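Local structure of DUF115 domain-containing protein (Magnetospirillum magneticum AMB-1, 5MU5) at residues 34-46 / 49-62. The protein is a Maf glycosyltransferase involved in formation of the bacterial flagellum, probably by attaching sugars to flagellin. Sequence-based numbering, arbitrary orientation.
Sequences RPQSNLVVNEDGD and VEFRGEFLYGPGGR
N38 and E50 form an antiparallel hydrogen-bonded pair, N38 N giving to E50 O and E50 N to N38 O (2.8 Å), while L39 and V49 form the adjoining non-hydrogen-bonded pair. On the face carrying L39 and V49, V49 CG1 packs 3.6 Å from S37 CB, a small serine fitting against a branched valine. On the face carrying N38 and E50, the two polar side chains run side by side, and N38 ND2 reaches E50 OE1 in a weak but straight bond (3.4 Å). The glutamate chain bends at chi2 (-87°), which lets its other oxygen, OE2, accept from G53 N in the type I' turn 51-54, where G53 takes a positive phi that glycine adopts readily. V40 adds an apolar patch here, its CG2 lying 3.9 Å from F55 CE2, and E50 CG lies over one face of the F55 ring, toward its rim. Beyond the strands, D44 OD2 accepts a short bond from G60 N (2.6 Å) just before helix 61-71, where G60 tolerates a positive phi. N42 begins the type I turn 42-45, and its OD1 accepts from D46 N just past the turn, the donor standing above the carbonyl plane. The D46 carboxylate crosses the arginine chain, OD1 lying 3.4 Å from R62 CD and making a long, weak salt bridge to R62 NH1; R62 NE pairs with E66. With an alanine here, R62 NH1 would probably lose its D46 partner, and CD a neighbour. The hairpin 38-41/47-51, extended by strand 54-55, forms a small surface sheet of the Maf N-terminal region; L39 and V49 pack against helix 154-160, to which S37 OG is also bonded through D155 and H159.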
loop_
_atom_site.group_PDB
_atom_site.type_symbol
_atom_site.label_atom_id
_atom_site.label_comp_id
_atom_site.label_asym_id
_atom_site.label_seq_id
_atom_site.Cartn_x
_atom_site.Cartn_y
_atom_site.Cartn_z
ATOM N N ARG A 34 -8.536 35.260 11.915
ATOM C CA ARG A 34 -9.301 36.474 11.633
ATOM C C ARG A 34 -9.974 36.281 10.271
ATOM O O ARG A 34 -9.364 36.507 9.245
ATOM C CB ARG A 34 -8.379 37.699 11.581
ATOM C CG ARG A 34 -7.581 37.981 12.853
ATOM C CD ARG A 34 -8.456 38.351 14.049
ATOM N NE ARG A 34 -9.422 39.419 13.751
ATOM C CZ ARG A 34 -9.134 40.722 13.638
ATOM N NH1 ARG A 34 -7.891 41.172 13.779
ATOM N NH2 ARG A 34 -10.104 41.590 13.362
ATOM N N PRO A 35 -11.239 35.880 10.251
ATOM C CA PRO A 35 -11.835 35.594 8.940
ATOM C C PRO A 35 -11.984 36.823 8.042
ATOM O O PRO A 35 -12.131 37.936 8.537
ATOM C CB PRO A 35 -13.218 35.053 9.302
ATOM C CG PRO A 35 -13.548 35.727 10.587
ATOM C CD PRO A 35 -12.248 35.936 11.321
ATOM N N GLN A 36 -11.922 36.611 6.733
ATOM C CA GLN A 36 -12.201 37.667 5.768
ATOM C C GLN A 36 -13.703 37.755 5.519
ATOM O O GLN A 36 -14.214 38.805 5.159
ATOM C CB GLN A 36 -11.518 37.383 4.439
ATOM C CG GLN A 36 -10.004 37.466 4.466
ATOM C CD GLN A 36 -9.380 36.899 3.197
ATOM O OE1 GLN A 36 -9.895 35.938 2.607
ATOM N NE2 GLN A 36 -8.259 37.481 2.780
ATOM N N SER A 37 -14.409 36.648 5.683
ATOM C CA SER A 37 -15.845 36.615 5.433
ATOM C C SER A 37 -16.601 36.995 6.684
ATOM O O SER A 37 -16.019 37.053 7.761
ATOM C CB SER A 37 -16.280 35.231 4.947
ATOM O OG SER A 37 -15.788 34.220 5.797
ATOM N N ASN A 38 -17.895 37.260 6.529
ATOM C CA ASN A 38 -18.745 37.706 7.634
ATOM C C ASN A 38 -19.847 36.714 7.923
ATOM O O ASN A 38 -20.461 36.186 7.007
ATOM C CB ASN A 38 -19.396 39.057 7.301
ATOM C CG ASN A 38 -18.386 40.164 7.143
ATOM O OD1 ASN A 38 -17.536 40.372 8.007
ATOM N ND2 ASN A 38 -18.477 40.892 6.043
ATOM N N LEU A 39 -20.098 36.462 9.201
ATOM C CA LEU A 39 -21.208 35.621 9.605
ATOM C C LEU A 39 -22.369 36.568 9.809
ATOM O O LEU A 39 -22.273 37.474 10.628
ATOM C CB LEU A 39 -20.892 34.877 10.901
ATOM C CG LEU A 39 -21.935 33.833 11.317
ATOM C CD1 LEU A 39 -21.966 32.702 10.311
ATOM C CD2 LEU A 39 -21.661 33.297 12.713
ATOM N N VAL A 40 -23.452 36.378 9.057
ATOM C CA VAL A 40 -24.615 37.260 9.137
ATOM C C VAL A 40 -25.914 36.464 9.228
ATOM O O VAL A 40 -25.957 35.298 8.846
ATOM C CB VAL A 40 -24.684 38.221 7.923
ATOM C CG1 VAL A 40 -23.379 38.993 7.775
ATOM C CG2 VAL A 40 -24.991 37.475 6.631
ATOM N N VAL A 41 -26.960 37.097 9.754
ATOM C CA VAL A 41 -28.288 36.498 9.795
ATOM C C VAL A 41 -29.002 36.873 8.496
ATOM O O VAL A 41 -29.120 38.059 8.189
ATOM C CB VAL A 41 -29.118 37.020 10.983
ATOM C CG1 VAL A 41 -30.521 36.440 10.935
ATOM C CG2 VAL A 41 -28.449 36.677 12.306
ATOM N N ASN A 42 -29.456 35.877 7.733
ATOM C CA ASN A 42 -30.165 36.148 6.469
ATOM C C ASN A 42 -31.658 36.430 6.714
ATOM O O ASN A 42 -32.105 36.422 7.860
ATOM C CB ASN A 42 -29.946 35.016 5.445
ATOM C CG ASN A 42 -30.706 33.749 5.777
ATOM O OD1 ASN A 42 -31.440 33.685 6.751
ATOM N ND2 ASN A 42 -30.528 32.730 4.955
ATOM N N GLU A 43 -32.418 36.678 5.649
ATOM C CA GLU A 43 -33.854 37.021 5.762
ATOM C C GLU A 43 -34.696 35.918 6.403
ATOM O O GLU A 43 -35.668 36.197 7.105
ATOM C CB GLU A 43 -34.429 37.343 4.390
ATOM C CG GLU A 43 -33.838 38.590 3.759
ATOM C CD GLU A 43 -34.253 38.767 2.311
ATOM O OE1 GLU A 43 -34.539 37.744 1.632
ATOM O OE2 GLU A 43 -34.275 39.932 1.847
ATOM N N ASP A 44 -34.314 34.671 6.151
ATOM C CA ASP A 44 -34.956 33.512 6.770
ATOM C C ASP A 44 -34.612 33.397 8.271
ATOM O O ASP A 44 -35.171 32.558 8.971
ATOM C CB ASP A 44 -34.501 32.220 6.071
ATOM C CG ASP A 44 -34.723 32.243 4.561
ATOM O OD1 ASP A 44 -35.679 32.896 4.094
ATOM O OD2 ASP A 44 -33.932 31.594 3.843
ATOM N N GLY A 45 -33.679 34.221 8.755
ATOM C CA GLY A 45 -33.226 34.166 10.150
ATOM C C GLY A 45 -32.163 33.101 10.413
ATOM O O GLY A 45 -31.802 32.853 11.559
ATOM N N ASP A 46 -31.664 32.468 9.350
ATOM C CA ASP A 46 -30.630 31.442 9.457
ATOM C C ASP A 46 -29.290 32.135 9.371
ATOM O O ASP A 46 -29.160 33.175 8.698
ATOM C CB ASP A 46 -30.722 30.444 8.307
ATOM C CG ASP A 46 -32.103 29.865 8.144
ATOM O OD1 ASP A 46 -32.659 29.392 9.158
ATOM O OD2 ASP A 46 -32.620 29.884 7.000
ATOM N N VAL A 49 -22.949 32.938 5.607
ATOM C CA VAL A 49 -21.626 33.528 5.386
ATOM C C VAL A 49 -21.642 34.426 4.151
ATOM O O VAL A 49 -21.867 33.964 3.033
ATOM C CB VAL A 49 -20.550 32.454 5.226
ATOM C CG1 VAL A 49 -19.181 33.089 5.070
ATOM C CG2 VAL A 49 -20.554 31.527 6.430
ATOM N N GLU A 50 -21.427 35.722 4.373
ATOM C CA GLU A 50 -21.434 36.707 3.309
ATOM C C GLU A 50 -20.008 37.146 3.018
ATOM O O GLU A 50 -19.170 37.194 3.907
ATOM C CB GLU A 50 -22.322 37.891 3.698
ATOM C CG GLU A 50 -22.460 38.987 2.639
ATOM C CD GLU A 50 -21.354 40.030 2.707
ATOM O OE1 GLU A 50 -20.974 40.424 3.830
ATOM O OE2 GLU A 50 -20.864 40.466 1.641
ATOM N N PHE A 51 -19.743 37.440 1.754
ATOM C CA PHE A 51 -18.435 37.909 1.315
ATOM C C PHE A 51 -18.587 38.615 -0.029
ATOM O O PHE A 51 -18.919 37.989 -1.033
ATOM C CB PHE A 51 -17.446 36.744 1.199
ATOM C CG PHE A 51 -16.071 37.159 0.755
ATOM C CD1 PHE A 51 -15.327 38.064 1.511
ATOM C CD2 PHE A 51 -15.507 36.639 -0.400
ATOM C CE1 PHE A 51 -14.056 38.446 1.121
ATOM C CE2 PHE A 51 -14.235 37.025 -0.800
ATOM C CZ PHE A 51 -13.511 37.928 -0.039
ATOM N N ARG A 52 -18.363 39.926 -0.028
ATOM C CA ARG A 52 -18.505 40.747 -1.226
ATOM C C ARG A 52 -19.892 40.583 -1.843
ATOM O O ARG A 52 -20.030 40.437 -3.054
ATOM C CB ARG A 52 -17.411 40.409 -2.242
ATOM C CG ARG A 52 -16.008 40.613 -1.708
ATOM C CD ARG A 52 -14.979 40.246 -2.760
ATOM N NE ARG A 52 -13.611 40.466 -2.292
ATOM C CZ ARG A 52 -12.528 39.892 -2.815
ATOM N NH1 ARG A 52 -12.623 39.029 -3.826
ATOM N NH2 ARG A 52 -11.332 40.167 -2.309
ATOM N N GLY A 53 -20.919 40.597 -0.997
ATOM C CA GLY A 53 -22.300 40.470 -1.448
ATOM C C GLY A 53 -22.738 39.084 -1.896
ATOM O O GLY A 53 -23.848 38.931 -2.392
ATOM N N GLU A 54 -21.886 38.074 -1.727
ATOM C CA GLU A 54 -22.235 36.700 -2.079
ATOM C C GLU A 54 -22.507 35.936 -0.801
ATOM O O GLU A 54 -21.812 36.120 0.189
ATOM C CB GLU A 54 -21.093 36.023 -2.818
ATOM C CG GLU A 54 -20.765 36.626 -4.165
ATOM C CD GLU A 54 -19.594 35.924 -4.826
ATOM O OE1 GLU A 54 -18.839 35.211 -4.128
ATOM O OE2 GLU A 54 -19.427 36.079 -6.048
ATOM N N PHE A 55 -23.514 35.071 -0.835
ATOM C CA PHE A 55 -23.919 34.299 0.329
ATOM C C PHE A 55 -23.687 32.818 0.084
ATOM O O PHE A 55 -23.942 32.321 -1.001
ATOM C CB PHE A 55 -25.390 34.568 0.632
ATOM C CG PHE A 55 -25.649 35.944 1.182
ATOM C CD1 PHE A 55 -25.395 37.077 0.416
ATOM C CD2 PHE A 55 -26.157 36.111 2.466
ATOM C CE1 PHE A 55 -25.629 38.348 0.924
ATOM C CE2 PHE A 55 -26.400 37.379 2.978
ATOM C CZ PHE A 55 -26.136 38.498 2.206
ATOM N N LEU A 56 -23.192 32.113 1.094
ATOM C CA LEU A 56 -22.964 30.681 0.977
ATOM C C LEU A 56 -24.284 29.967 0.732
ATOM O O LEU A 56 -24.424 29.258 -0.243
ATOM C CB LEU A 56 -22.266 30.126 2.229
ATOM C CG LEU A 56 -22.137 28.597 2.334
ATOM C CD1 LEU A 56 -21.447 28.019 1.117
ATOM C CD2 LEU A 56 -21.358 28.212 3.584
ATOM N N TYR A 57 -25.258 30.190 1.607
ATOM C CA TYR A 57 -26.544 29.528 1.493
ATOM C C TYR A 57 -27.583 30.338 0.719
ATOM O O TYR A 57 -28.302 29.795 -0.107
ATOM C CB TYR A 57 -27.045 29.158 2.891
ATOM C CG TYR A 57 -26.148 28.124 3.534
ATOM C CD1 TYR A 57 -26.207 26.790 3.135
ATOM C CD2 TYR A 57 -25.221 28.480 4.510
ATOM C CE1 TYR A 57 -25.375 25.840 3.687
ATOM C CE2 TYR A 57 -24.394 27.533 5.084
ATOM C CZ TYR A 57 -24.472 26.214 4.660
ATOM O OH TYR A 57 -23.654 25.274 5.209
ATOM N N GLY A 58 -27.666 31.637 0.972
ATOM C CA GLY A 58 -28.690 32.465 0.329
ATOM C C GLY A 58 -30.053 32.113 0.899
ATOM O O GLY A 58 -30.147 31.262 1.791
ATOM N N PRO A 59 -31.129 32.740 0.380
ATOM C CA PRO A 59 -32.447 32.451 0.960
ATOM C C PRO A 59 -32.893 31.020 0.660
ATOM O O PRO A 59 -32.788 30.561 -0.478
ATOM C CB PRO A 59 -33.365 33.474 0.281
ATOM C CG PRO A 59 -32.717 33.727 -1.038
ATOM C CD PRO A 59 -31.228 33.643 -0.785
ATOM N N GLY A 60 -33.354 30.317 1.691
ATOM C CA GLY A 60 -33.745 28.914 1.563
ATOM C C GLY A 60 -32.592 27.930 1.344
ATOM O O GLY A 60 -32.829 26.778 1.019
ATOM N N GLY A 61 -31.349 28.372 1.512
ATOM C CA GLY A 61 -30.194 27.496 1.320
ATOM C C GLY A 61 -30.073 26.443 2.410
ATOM O O GLY A 61 -29.738 25.289 2.144
ATOM N N ARG A 62 -30.342 26.851 3.646
ATOM C CA ARG A 62 -30.326 25.949 4.774
ATOM C C ARG A 62 -31.335 24.834 4.556
ATOM O O ARG A 62 -31.000 23.657 4.643
ATOM C CB ARG A 62 -30.651 26.685 6.072
ATOM C CG ARG A 62 -30.790 25.746 7.253
ATOM C CD ARG A 62 -31.056 26.471 8.550
ATOM N NE ARG A 62 -30.906 25.559 9.669
ATOM C CZ ARG A 62 -30.855 25.923 10.941
ATOM N NH1 ARG A 62 -30.953 27.206 11.290
ATOM N NH2 ARG A 62 -30.705 24.992 11.873
#